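Local coordinates for protein putative fimbrium tip subunit Fim1C (Bacteroides ovatus, PDB 4EPS) that is probably a component of the tip of fimbriae, the filamentous cell-surface appendages that mediate cell adhesion and biofilm formation, at residues T185-M190 with C331-V336; Y273-A276 with V280-G283; I294-W299 with N452-K457; L325-N330 with N392-D397; F420-P423 with G428-V431. All coordinates share one frame; numbering follows the deposited sequence.

Contact 1: residues T185-M190 with C331-V336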
# COMPACT_ATOMS: atom_id res chain seq x y z
N THR A 185 17.47 -0.34 -7.99
CA THR A 185 17.38 -1.79 -8.12
C THR A 185 16.49 -2.33 -7.00
O THR A 185 16.32 -1.61 -6.00
CB THR A 185 18.84 -2.36 -8.07
OG1 THR A 185 18.89 -3.68 -8.61
CG2 THR A 185 19.44 -2.37 -6.68
N PRO A 186 15.96 -3.57 -7.08
CA PRO A 186 15.12 -4.06 -5.98
C PRO A 186 15.84 -4.08 -4.63
O PRO A 186 17.05 -4.35 -4.54
CB PRO A 186 14.74 -5.49 -6.42
CG PRO A 186 14.76 -5.41 -7.92
CD PRO A 186 15.97 -4.54 -8.20
N TYR A 187 15.09 -3.72 -3.59
CA TYR A 187 15.57 -3.77 -2.21
C TYR A 187 15.23 -5.14 -1.70
O TYR A 187 14.05 -5.46 -1.64
CB TYR A 187 14.88 -2.67 -1.37
CG TYR A 187 15.32 -2.70 0.08
CD1 TYR A 187 14.72 -3.56 1.00
CD2 TYR A 187 16.36 -1.87 0.52
CE1 TYR A 187 15.13 -3.59 2.33
CE2 TYR A 187 16.79 -1.91 1.85
CZ TYR A 187 16.17 -2.76 2.75
OH TYR A 187 16.59 -2.79 4.05
N VAL A 188 16.23 -5.96 -1.32
CA VAL A 188 15.95 -7.34 -0.91
C VAL A 188 16.60 -7.68 0.42
O VAL A 188 17.81 -7.57 0.57
CB VAL A 188 16.41 -8.37 -2.01
CG1 VAL A 188 16.01 -9.80 -1.62
CG2 VAL A 188 15.83 -8.02 -3.39
N ALA A 189 15.78 -8.13 1.36
CA ALA A 189 16.23 -8.63 2.66
C ALA A 189 16.68 -10.08 2.45
O ALA A 189 15.90 -10.88 1.95
CB ALA A 189 15.09 -8.56 3.67
N MSE A 190 17.92 -10.40 2.77
CA MSE A 190 18.48 -11.75 2.54
C MSE A 190 18.95 -12.36 3.83
O MSE A 190 19.33 -11.64 4.76
CB MSE A 190 19.63 -11.66 1.54
CG MSE A 190 19.14 -11.33 0.14
SE MSE A 190 20.57 -10.93 -1.04
CE MSE A 190 20.97 -8.98 -0.49
N CYS A 331 21.27 2.87 -2.04
CA CYS A 331 20.77 3.36 -0.74
C CYS A 331 20.02 4.69 -0.86
O CYS A 331 20.51 5.75 -0.48
CB CYS A 331 21.93 3.43 0.26
SG CYS A 331 22.63 1.80 0.67
N VAL A 332 18.81 4.62 -1.41
CA VAL A 332 17.97 5.80 -1.73
C VAL A 332 16.65 5.76 -0.95
O VAL A 332 15.73 6.50 -1.30
CB VAL A 332 17.70 5.81 -3.27
CG1 VAL A 332 19.02 5.96 -4.05
CG2 VAL A 332 16.95 4.54 -3.72
N HIS A 333 16.54 4.91 0.09
CA HIS A 333 15.28 4.75 0.83
C HIS A 333 15.24 5.52 2.14
O HIS A 333 14.17 5.98 2.55
CB HIS A 333 15.02 3.26 1.11
CG HIS A 333 15.08 2.43 -0.13
ND1 HIS A 333 16.22 1.74 -0.49
CD2 HIS A 333 14.14 2.27 -1.10
CE1 HIS A 333 15.94 1.15 -1.65
NE2 HIS A 333 14.69 1.44 -2.05
N GLY A 334 16.38 5.65 2.81
CA GLY A 334 16.36 6.40 4.06
C GLY A 334 17.56 6.15 4.94
O GLY A 334 18.59 5.65 4.49
N LEU A 335 17.41 6.56 6.20
CA LEU A 335 18.47 6.44 7.19
C LEU A 335 17.93 5.67 8.39
O LEU A 335 16.75 5.80 8.74
CB LEU A 335 18.94 7.86 7.66
CG LEU A 335 19.49 8.80 6.58
CD1 LEU A 335 19.80 10.18 7.17
CD2 LEU A 335 20.78 8.24 5.95
N VAL A 336 18.83 4.98 9.06
CA VAL A 336 18.55 4.21 10.27
C VAL A 336 19.48 4.69 11.36
O VAL A 336 20.68 4.82 11.13
CB VAL A 336 18.74 2.67 10.01
CG1 VAL A 336 18.82 1.86 11.32
CG2 VAL A 336 17.64 2.12 9.10
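Two rings, Tyr187 and His333, carry the whole touch between residues 185-190 and 331-336. The aromatic pair is T-shaped: the edge of Tyr187 is directed at the face of His333, the centroids lie 5.2 Å apart and the planes stand at 77°. CD2 of the tyrosine does most of the touching, 3.7 Å from His333 CE1 and 3.8 Å from His333 ND1. With its CG anti to the backbone N (chi1 179°), Tyr187 brings this edge to the imidazole, while its CB rests 4.0 Å from His333 CE1. Val332 CG2 lies over the other face of the imidazole, toward its rim, so the ring is packed between its own neighbour in the chain and the tyrosine. Phe173 meets both rings, edge-to-face in the case of His333, and makes the cluster a three-ring one.

No hydrogen bond joins the two segments; instead His333 ND1 binds OXT of the C-terminal Phe510, His333 NE2 binds Glu183 OE1, and Tyr187 OH is bonded to the carbonyl of Gly278 and to Tyr274 OH. In the backbone, Tyr187 pairs with Tyr171 of strand 148-174, whereas His333 and Gly334 both face Phe510 in a classic beta bulge.

The contact is therefore a buried aromatic seam between two different groups of strands. Because each imidazole nitrogen meets a carboxylate oxygen, His333 is probably protonated, and the chain's terminal carboxylate would be partly neutralised by it.

Contact 2: residues Y273-A276 with V280-G283. With SO4 (sulfate ion), chain F.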
# COMPACT_ATOMS: atom_id res chain seq x y z
N TYR A 273 11.01 -0.43 12.72
CA TYR A 273 12.10 -1.26 13.27
C TYR A 273 12.92 -1.86 12.13
O TYR A 273 12.35 -2.42 11.19
CB TYR A 273 11.53 -2.38 14.20
CG TYR A 273 10.77 -1.80 15.38
CD1 TYR A 273 11.43 -1.40 16.53
CD2 TYR A 273 9.38 -1.69 15.34
CE1 TYR A 273 10.73 -0.87 17.62
CE2 TYR A 273 8.67 -1.14 16.41
CZ TYR A 273 9.34 -0.75 17.55
OH TYR A 273 8.65 -0.21 18.61
N TYR A 274 14.25 -1.75 12.22
CA TYR A 274 15.18 -2.19 11.19
C TYR A 274 16.01 -3.37 11.69
O TYR A 274 16.54 -3.33 12.81
CB TYR A 274 16.11 -1.02 10.77
CG TYR A 274 16.78 -1.28 9.43
CD1 TYR A 274 16.10 -1.08 8.24
CD2 TYR A 274 18.09 -1.76 9.37
CE1 TYR A 274 16.71 -1.31 7.01
CE2 TYR A 274 18.71 -2.00 8.15
CZ TYR A 274 18.02 -1.77 6.97
OH TYR A 274 18.61 -2.03 5.76
N TYR A 275 16.12 -4.42 10.87
CA TYR A 275 16.76 -5.67 11.29
C TYR A 275 18.06 -5.99 10.53
O TYR A 275 18.32 -5.44 9.47
CB TYR A 275 15.73 -6.83 11.15
CG TYR A 275 14.66 -6.71 12.21
CD1 TYR A 275 13.56 -5.87 12.02
CD2 TYR A 275 14.77 -7.37 13.44
CE1 TYR A 275 12.64 -5.63 13.05
CE2 TYR A 275 13.83 -7.18 14.45
CZ TYR A 275 12.76 -6.31 14.25
OH TYR A 275 11.85 -6.10 15.26
N ALA A 276 18.87 -6.90 11.10
CA ALA A 276 20.17 -7.32 10.58
C ALA A 276 20.12 -7.85 9.13
O ALA A 276 21.11 -7.72 8.40
CB ALA A 276 20.78 -8.37 11.49
N VAL A 280 12.20 -4.75 7.55
CA VAL A 280 11.62 -3.60 8.24
C VAL A 280 10.28 -4.01 8.81
O VAL A 280 9.47 -4.63 8.10
CB VAL A 280 11.48 -2.41 7.23
CG1 VAL A 280 10.89 -1.17 7.91
CG2 VAL A 280 12.83 -2.07 6.56
N VAL A 281 10.00 -3.61 10.04
CA VAL A 281 8.74 -3.89 10.70
C VAL A 281 8.07 -2.57 11.03
O VAL A 281 8.73 -1.65 11.50
CB VAL A 281 8.94 -4.78 11.97
CG1 VAL A 281 7.65 -4.86 12.80
CG2 VAL A 281 9.40 -6.19 11.60
N SER A 282 6.75 -2.50 10.84
CA SER A 282 5.98 -1.28 11.17
C SER A 282 6.28 -0.76 12.58
O SER A 282 6.23 -1.54 13.55
CB SER A 282 4.49 -1.58 11.06
OG SER A 282 3.73 -0.48 11.56
N GLY A 283 6.51 0.55 12.69
CA GLY A 283 6.70 1.20 13.98
C GLY A 283 5.45 1.12 14.85
O GLY A 283 5.52 1.41 16.04
S SO4 F . -0.01 -0.63 11.10
O1 SO4 F . 0.30 0.79 11.08
O2 SO4 F . 1.25 -1.35 11.14
O3 SO4 F . -0.77 -0.91 12.31
O4 SO4 F . -0.71 -1.06 9.95
O HOH W 1 5.96 0.06 18.26
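Tyr273 and Val281 form the hydrogen-bonded pair of a short antiparallel beta hairpin, and this is where the packing is close. Tyr273 N donates to Val281 O and Val281 N returns the bond to Tyr273 O, each 2.9 Å long. Tyr273 O also receives a CA-H...O contact from Val280 CA at 3.3 Å. On the face that carries Tyr273 and Val281, the two CB atoms are neighbours, and the CG2 branch of Val281, set anti to the carbonyl carbon, touches Tyr275 CE1 at 3.6 Å. On the opposite face, Val280 CG2 reaches Tyr274 CD1 at 3.8 Å, in the non-hydrogen-bonded pair.

Past Val281 the contact loosens and turns polar. The edge of the Tyr273 ring meets the carbonyl of Ser282, CD2 to O 3.6 Å, nearly in the ring plane. Beyond it a water links the two segments, accepting from Tyr273 OH at 2.7 Å and donating to Gly283 O. Ser282 points away from the partner strand: its OG donates to O2 of a sulfate, probably from the crystallisation liquor, at 2.7 Å. Asn284 of this chain and Ala176 and His267 of the second subunit bind the same ion, which lies between the two subunits.

In the six-stranded antiparallel sheet, strand 280-281 is outermost within the chain and strand 273-275 comes next, bonded through Tyr274 to Ile294 and Gly295 of strand 293-300. Helix 446-458 covers Tyr273 with Lys454, Lys457 and Val458, while Tyr274 packs on Pro423 and Phe510 on the other face.

Contact 3: residues I294-W299 with N452-K457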
# COMPACT_ATOMS: atom_id res chain seq x y z
N ILE A 294 18.52 -3.96 14.76
CA ILE A 294 19.80 -3.21 14.83
C ILE A 294 19.57 -1.70 14.90
O ILE A 294 20.51 -0.95 15.20
CB ILE A 294 20.75 -3.57 13.65
CG1 ILE A 294 20.14 -3.16 12.29
CG2 ILE A 294 21.13 -5.09 13.70
CD1 ILE A 294 21.14 -3.22 11.09
N GLY A 295 18.35 -1.25 14.62
CA GLY A 295 18.10 0.19 14.66
C GLY A 295 16.67 0.56 14.34
O GLY A 295 15.80 -0.31 14.21
N ILE A 296 16.42 1.87 14.29
CA ILE A 296 15.11 2.47 13.98
C ILE A 296 15.27 3.37 12.75
O ILE A 296 16.19 4.18 12.68
CB ILE A 296 14.60 3.31 15.21
CG1 ILE A 296 14.50 2.45 16.53
CG2 ILE A 296 13.27 4.02 14.91
CD1 ILE A 296 13.69 1.26 16.50
N VAL A 297 14.31 3.30 11.84
CA VAL A 297 14.32 4.20 10.67
C VAL A 297 14.13 5.61 11.21
O VAL A 297 13.13 5.88 11.90
CB VAL A 297 13.19 3.80 9.68
CG1 VAL A 297 13.08 4.84 8.54
CG2 VAL A 297 13.45 2.40 9.11
N CYS A 298 15.08 6.51 10.91
CA CYS A 298 15.00 7.87 11.47
C CYS A 298 14.79 8.95 10.41
O CYS A 298 14.53 10.11 10.77
CB CYS A 298 16.25 8.14 12.31
SG CYS A 298 17.79 8.13 11.35
N TRP A 299 14.77 8.60 9.13
CA TRP A 299 14.55 9.58 8.04
C TRP A 299 14.20 8.79 6.79
O TRP A 299 14.79 7.75 6.56
CB TRP A 299 15.80 10.45 7.83
CG TRP A 299 15.58 11.63 6.92
CD1 TRP A 299 15.14 12.88 7.26
CD2 TRP A 299 15.83 11.65 5.51
NE1 TRP A 299 15.10 13.68 6.13
CE2 TRP A 299 15.50 12.94 5.04
CE3 TRP A 299 16.32 10.70 4.60
CZ2 TRP A 299 15.70 13.32 3.71
CZ3 TRP A 299 16.51 11.07 3.28
CH2 TRP A 299 16.16 12.36 2.84
N ASN A 452 12.16 7.67 20.58
CA ASN A 452 12.32 7.05 21.93
C ASN A 452 11.21 6.05 22.25
O ASN A 452 11.48 5.05 22.89
CB ASN A 452 12.39 8.15 23.01
CG ASN A 452 13.77 8.76 23.06
OD1 ASN A 452 14.73 8.23 22.48
ND2 ASN A 452 13.93 9.82 23.81
N THR A 453 9.99 6.30 21.76
CA THR A 453 8.86 5.36 21.96
C THR A 453 9.12 3.99 21.29
O THR A 453 8.51 2.98 21.69
CB THR A 453 7.55 5.96 21.45
OG1 THR A 453 7.72 6.33 20.07
CG2 THR A 453 7.09 7.17 22.31
N LYS A 454 10.02 3.94 20.29
CA LYS A 454 10.38 2.68 19.62
C LYS A 454 11.60 2.08 20.28
O LYS A 454 11.63 0.88 20.56
CB LYS A 454 10.66 2.88 18.11
CG LYS A 454 9.65 3.73 17.39
CD LYS A 454 8.22 3.14 17.40
CE LYS A 454 7.30 4.02 16.57
NZ LYS A 454 7.21 5.40 17.13
N LEU A 455 12.61 2.92 20.54
CA LEU A 455 13.84 2.44 21.17
C LEU A 455 13.55 1.67 22.47
O LEU A 455 14.13 0.61 22.68
CB LEU A 455 14.78 3.61 21.47
CG LEU A 455 15.43 4.27 20.27
CD1 LEU A 455 16.26 5.51 20.71
CD2 LEU A 455 16.36 3.30 19.54
N ILE A 456 12.66 2.19 23.31
CA ILE A 456 12.35 1.57 24.61
C ILE A 456 11.71 0.16 24.47
O ILE A 456 11.74 -0.61 25.42
CB ILE A 456 11.48 2.54 25.47
CG1 ILE A 456 11.51 2.18 27.00
CG2 ILE A 456 10.06 2.67 24.96
CD1 ILE A 456 12.90 2.39 27.71
N LYS A 457 11.15 -0.18 23.29
CA LYS A 457 10.53 -1.50 23.07
C LYS A 457 11.55 -2.56 22.67
O LYS A 457 11.25 -3.74 22.78
CB LYS A 457 9.44 -1.40 22.00
CG LYS A 457 8.29 -0.49 22.41
CD LYS A 457 7.04 -0.77 21.58
CE LYS A 457 5.96 0.23 21.88
NZ LYS A 457 4.89 0.18 20.84
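No flat group lies in the touch of Ile296 with Lys454 and Leu455; all of it is aliphatic, and the one ring beside it is that of Tyr273, on the adjacent strand, which packs against Ile296, Lys454 and Lys457.

Ile296 points toward the helix, with CG1 anti to its carbonyl carbon (chi1 -57°), and a second bend at chi2 turns CD1 along the helix surface. Two methylenes and two methyls then do the work. Ile296 CG1 meets Leu455 CD2 at 3.6 Å, and Ile296 CD1 rests 3.8 Å from Lys454 CB, the isoleucine and lysine chains crossing at about a right angle. Only the root of the lysine takes part: its chain, bent at chi2 and chi4, carries the ammonium away from the sheet. There NZ donates to Thr453 OG1 at 3.1 Å and also to the carbonyl of Lys450, a turn earlier in the helix, so the charge stays outside the apolar patch.

Leu451 of the same helix adds to the cover over Ile296, and Leu455 continues onto Met337 and Leu339. The arrangement is plain helix-on-sheet packing: helix 446-458 lies against one face of the six-stranded antiparallel sheet, with Ile296 of strand 293-300 among the residues it covers.

Contact 4: residues L325-N330 with N392-D397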
# COMPACT_ATOMS: atom_id res chain seq x y z
N LEU A 325 26.58 8.30 -3.46
CA LEU A 325 26.04 7.89 -4.76
C LEU A 325 27.02 6.95 -5.46
O LEU A 325 26.61 5.94 -6.03
CB LEU A 325 25.77 9.14 -5.64
CG LEU A 325 25.37 8.92 -7.12
CD1 LEU A 325 24.07 8.10 -7.25
CD2 LEU A 325 25.18 10.25 -7.83
N ARG A 326 28.31 7.26 -5.37
CA ARG A 326 29.36 6.46 -6.00
C ARG A 326 29.50 5.06 -5.35
O ARG A 326 29.54 4.06 -6.07
CB ARG A 326 30.67 7.25 -5.93
CG ARG A 326 31.83 6.68 -6.70
CD ARG A 326 32.89 7.74 -6.88
NE ARG A 326 33.44 8.20 -5.60
CZ ARG A 326 33.50 9.47 -5.22
NH1 ARG A 326 33.04 10.44 -6.01
NH2 ARG A 326 34.02 9.79 -4.04
N SER A 327 29.55 4.98 -4.01
CA SER A 327 29.79 3.71 -3.32
C SER A 327 28.55 2.87 -3.03
O SER A 327 28.69 1.65 -2.91
CB SER A 327 30.53 3.94 -2.01
OG SER A 327 31.72 4.68 -2.25
N HIS A 328 27.36 3.49 -2.82
CA HIS A 328 26.16 2.74 -2.47
C HIS A 328 24.98 3.34 -3.21
O HIS A 328 24.08 3.90 -2.57
CB HIS A 328 25.94 2.74 -0.93
CG HIS A 328 27.03 2.06 -0.17
ND1 HIS A 328 28.07 2.79 0.40
CD2 HIS A 328 27.26 0.74 0.04
CE1 HIS A 328 28.87 1.89 0.96
NE2 HIS A 328 28.43 0.65 0.77
N PRO A 329 24.97 3.25 -4.57
CA PRO A 329 23.91 3.91 -5.36
C PRO A 329 22.50 3.40 -5.10
O PRO A 329 21.53 4.06 -5.47
CB PRO A 329 24.32 3.62 -6.82
CG PRO A 329 25.17 2.38 -6.73
CD PRO A 329 25.95 2.59 -5.47
N ASN A 330 22.39 2.23 -4.48
CA ASN A 330 21.07 1.66 -4.22
C ASN A 330 20.48 2.17 -2.88
O ASN A 330 19.29 1.97 -2.63
CB ASN A 330 21.16 0.12 -4.26
CG ASN A 330 21.90 -0.42 -5.48
OD1 ASN A 330 21.78 0.09 -6.60
ND2 ASN A 330 22.65 -1.51 -5.31
N ASN A 392 31.68 11.94 5.18
CA ASN A 392 32.65 12.18 6.25
C ASN A 392 33.38 10.90 6.66
O ASN A 392 34.58 10.97 6.95
CB ASN A 392 31.99 12.85 7.47
CG ASN A 392 31.41 14.21 7.12
OD1 ASN A 392 31.69 14.78 6.05
ND2 ASN A 392 30.51 14.73 7.98
N SER A 393 32.66 9.75 6.70
CA SER A 393 33.27 8.45 7.04
C SER A 393 34.32 8.07 6.00
O SER A 393 35.41 7.63 6.36
CB SER A 393 32.19 7.37 7.12
OG SER A 393 32.73 6.19 7.69
N GLU A 394 34.01 8.27 4.70
CA GLU A 394 34.96 7.94 3.63
C GLU A 394 36.18 8.87 3.67
O GLU A 394 37.28 8.39 3.43
CB GLU A 394 34.30 7.96 2.24
CG GLU A 394 33.50 6.68 2.00
CD GLU A 394 33.37 6.26 0.54
OE1 GLU A 394 33.77 7.04 -0.35
OE2 GLU A 394 32.80 5.17 0.29
N VAL A 395 36.00 10.16 4.02
CA VAL A 395 37.14 11.09 4.12
C VAL A 395 38.01 10.69 5.31
O VAL A 395 39.24 10.68 5.20
CB VAL A 395 36.72 12.58 4.18
CG1 VAL A 395 37.95 13.48 4.36
CG2 VAL A 395 35.95 12.98 2.92
N LEU A 396 37.38 10.29 6.43
CA LEU A 396 38.13 9.86 7.60
C LEU A 396 38.91 8.55 7.33
O LEU A 396 40.00 8.36 7.88
CB LEU A 396 37.24 9.69 8.82
CG LEU A 396 37.85 10.16 10.14
CD1 LEU A 396 37.90 11.67 10.22
CD2 LEU A 396 37.03 9.69 11.31
N ASP A 397 38.37 7.67 6.46
CA ASP A 397 39.03 6.42 6.05
C ASP A 397 40.27 6.75 5.23
O ASP A 397 41.33 6.16 5.46
CB ASP A 397 38.08 5.51 5.27
CG ASP A 397 37.06 4.78 6.12
OD1 ASP A 397 37.19 4.82 7.37
OD2 ASP A 397 36.15 4.14 5.55
O HOH W 2 34.15 6.83 -3.00
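Ser327 and Glu394 face each other from two helix segments, their polar ends meeting at 2.8 Å between Ser327 OG and Glu394 OE2. Ser327 keeps its OG beside the backbone N (chi1 -54°), an orientation that also places the hydroxyl by the carbonyl of Ala323, a turn earlier; one proton has both acceptors within reach, so the bond to the glutamate is not settled. Glu394 leaves its helix with CG anti to the carbonyl carbon (chi1 -79°) and runs extended from there, carrying the carboxylate across to the serine.

OE2 accepts from Tyr390 OH, within its own helix 389-403, and has the serine hydroxyl beside it. OE1 accepts from a water at 2.7 Å that in turn accepts from Arg326 NE at 3.0 Å, in the plane of the guanidinium. Arg326 thus reaches the glutamate through water: its NH2, 4.6 Å from Glu394 OE1, is bonded to Ser366 O, and the guanidinium makes a cation-pi contact with Tyr367. A leucine in place of Glu394 would probably leave Tyr390 OH without this acceptor, the bridging water without its carboxylate, and Ser327 OG with only the carbonyl of Ala323 close by.

This is a polar surface bridge between helices: the last turn of helix 323-327 is linked to helix 389-403 through a water between Arg326 and Glu394, with the Ser327 hydroxyl close to the same carboxylate.

Contact 5: residues F420-P423 with G428-V431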
# COMPACT_ATOMS: atom_id res chain seq x y z
N PHE A 420 25.67 -5.09 16.44
CA PHE A 420 24.49 -4.87 15.57
C PHE A 420 24.96 -4.82 14.12
O PHE A 420 25.02 -3.73 13.53
CB PHE A 420 23.77 -3.58 15.98
CG PHE A 420 23.41 -3.52 17.43
CD1 PHE A 420 22.22 -4.09 17.89
CD2 PHE A 420 24.23 -2.87 18.35
CE1 PHE A 420 21.86 -4.02 19.25
CE2 PHE A 420 23.87 -2.80 19.72
CZ PHE A 420 22.69 -3.37 20.15
N PRO A 421 25.32 -5.98 13.53
CA PRO A 421 25.88 -5.97 12.18
C PRO A 421 24.91 -5.41 11.16
O PRO A 421 23.75 -5.83 11.06
CB PRO A 421 26.22 -7.45 11.90
CG PRO A 421 25.48 -8.23 12.91
CD PRO A 421 25.31 -7.35 14.11
N SER A 422 25.42 -4.46 10.39
CA SER A 422 24.67 -3.81 9.33
C SER A 422 24.51 -4.77 8.12
O SER A 422 25.44 -5.52 7.79
CB SER A 422 25.37 -2.52 8.90
OG SER A 422 26.66 -2.78 8.39
N PRO A 423 23.35 -4.73 7.43
CA PRO A 423 23.18 -5.59 6.24
C PRO A 423 24.16 -5.20 5.13
O PRO A 423 24.52 -4.03 5.01
CB PRO A 423 21.73 -5.30 5.80
CG PRO A 423 21.05 -4.69 6.99
CD PRO A 423 22.14 -3.92 7.70
N GLY A 428 26.67 0.63 5.80
CA GLY A 428 27.40 0.28 7.00
C GLY A 428 27.25 1.47 7.95
O GLY A 428 26.76 2.54 7.55
N TRP A 429 27.62 1.29 9.21
CA TRP A 429 27.47 2.32 10.24
C TRP A 429 28.50 3.47 10.11
O TRP A 429 29.69 3.23 9.86
CB TRP A 429 27.62 1.70 11.65
CG TRP A 429 26.56 0.69 12.02
CD1 TRP A 429 26.76 -0.63 12.32
CD2 TRP A 429 25.15 0.94 12.18
NE1 TRP A 429 25.56 -1.22 12.66
CE2 TRP A 429 24.56 -0.29 12.57
CE3 TRP A 429 24.33 2.08 12.05
CZ2 TRP A 429 23.19 -0.40 12.83
CZ3 TRP A 429 22.97 1.95 12.29
CH2 TRP A 429 22.41 0.73 12.68
N TYR A 430 28.05 4.71 10.36
CA TYR A 430 28.95 5.87 10.38
C TYR A 430 28.47 6.88 11.43
O TYR A 430 27.30 6.87 11.80
CB TYR A 430 29.08 6.54 8.99
CG TYR A 430 27.76 7.01 8.40
CD1 TYR A 430 27.23 8.26 8.74
CD2 TYR A 430 27.01 6.18 7.58
CE1 TYR A 430 25.99 8.67 8.26
CE2 TYR A 430 25.78 6.59 7.07
CZ TYR A 430 25.27 7.83 7.42
OH TYR A 430 24.07 8.23 6.90
N VAL A 431 29.36 7.77 11.87
CA VAL A 431 28.99 8.85 12.82
C VAL A 431 28.23 9.89 11.99
O VAL A 431 28.77 10.40 11.01
CB VAL A 431 30.20 9.47 13.56
CG1 VAL A 431 29.77 10.65 14.43
CG2 VAL A 431 30.93 8.41 14.42
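Ser422 lays its CB over one face of the Trp429 indole, offset toward the rim: the carbon is 4.2 Å from the centroid of the five-membered ring and 21° off its normal, a CH-pi contact. Its OG sits between the backbone N and carbonyl carbon (chi1 61°), the crowded position, which brings it 3.4 Å from Gly428 CA and lets it bond to Glu417 OE1 of helix 408-419.

The edge of the same indole carries the one hydrogen bond across the contact. Trp429 NE1 donates to Phe420 O over 2.7 Å, nearly straight at 171°, with the oxygen close to the ring plane and the N-H coming in nearly along the C=O axis. A phenylalanine in place of Trp429 would probably leave the carbonyl of Phe420 without this donor and Ser422 CB with a less extended ring beneath it.

Both segments belong to the loop between helices 408-419 and 434-438, and the indole continues inward onto Ile294, Val336 and Leu508 of the sheet. One flat group thus meets two needs, and residues 420-423 and 428-431 are held by a directional hydrogen bond at the ring's edge and by CH-pi packing on its face.

In the fold
Contacts 1 and 3 are buried, contact 2 partly so, and contacts 4 and 5 lie at the surface. Contacts 1, 2 and 3 share the six-stranded antiparallel sheet: strands 280-281, 273-275, 293-300 and 334-338 follow one another across it, and Val336 of contact 1 packs on Tyr274 of contact 2. Contact 5 touches all four others, its Trp429 and Pro423 resting on Ile294. Contact 4, with nearest atoms about 9 Å from contact 2 and 11 Å from contact 3, is the more remote. Chemistry follows place: rings in contact 1, strand pairing in contact 2, aliphatic packing in contact 3, a carboxylate and water in contact 4, an indole in contact 5.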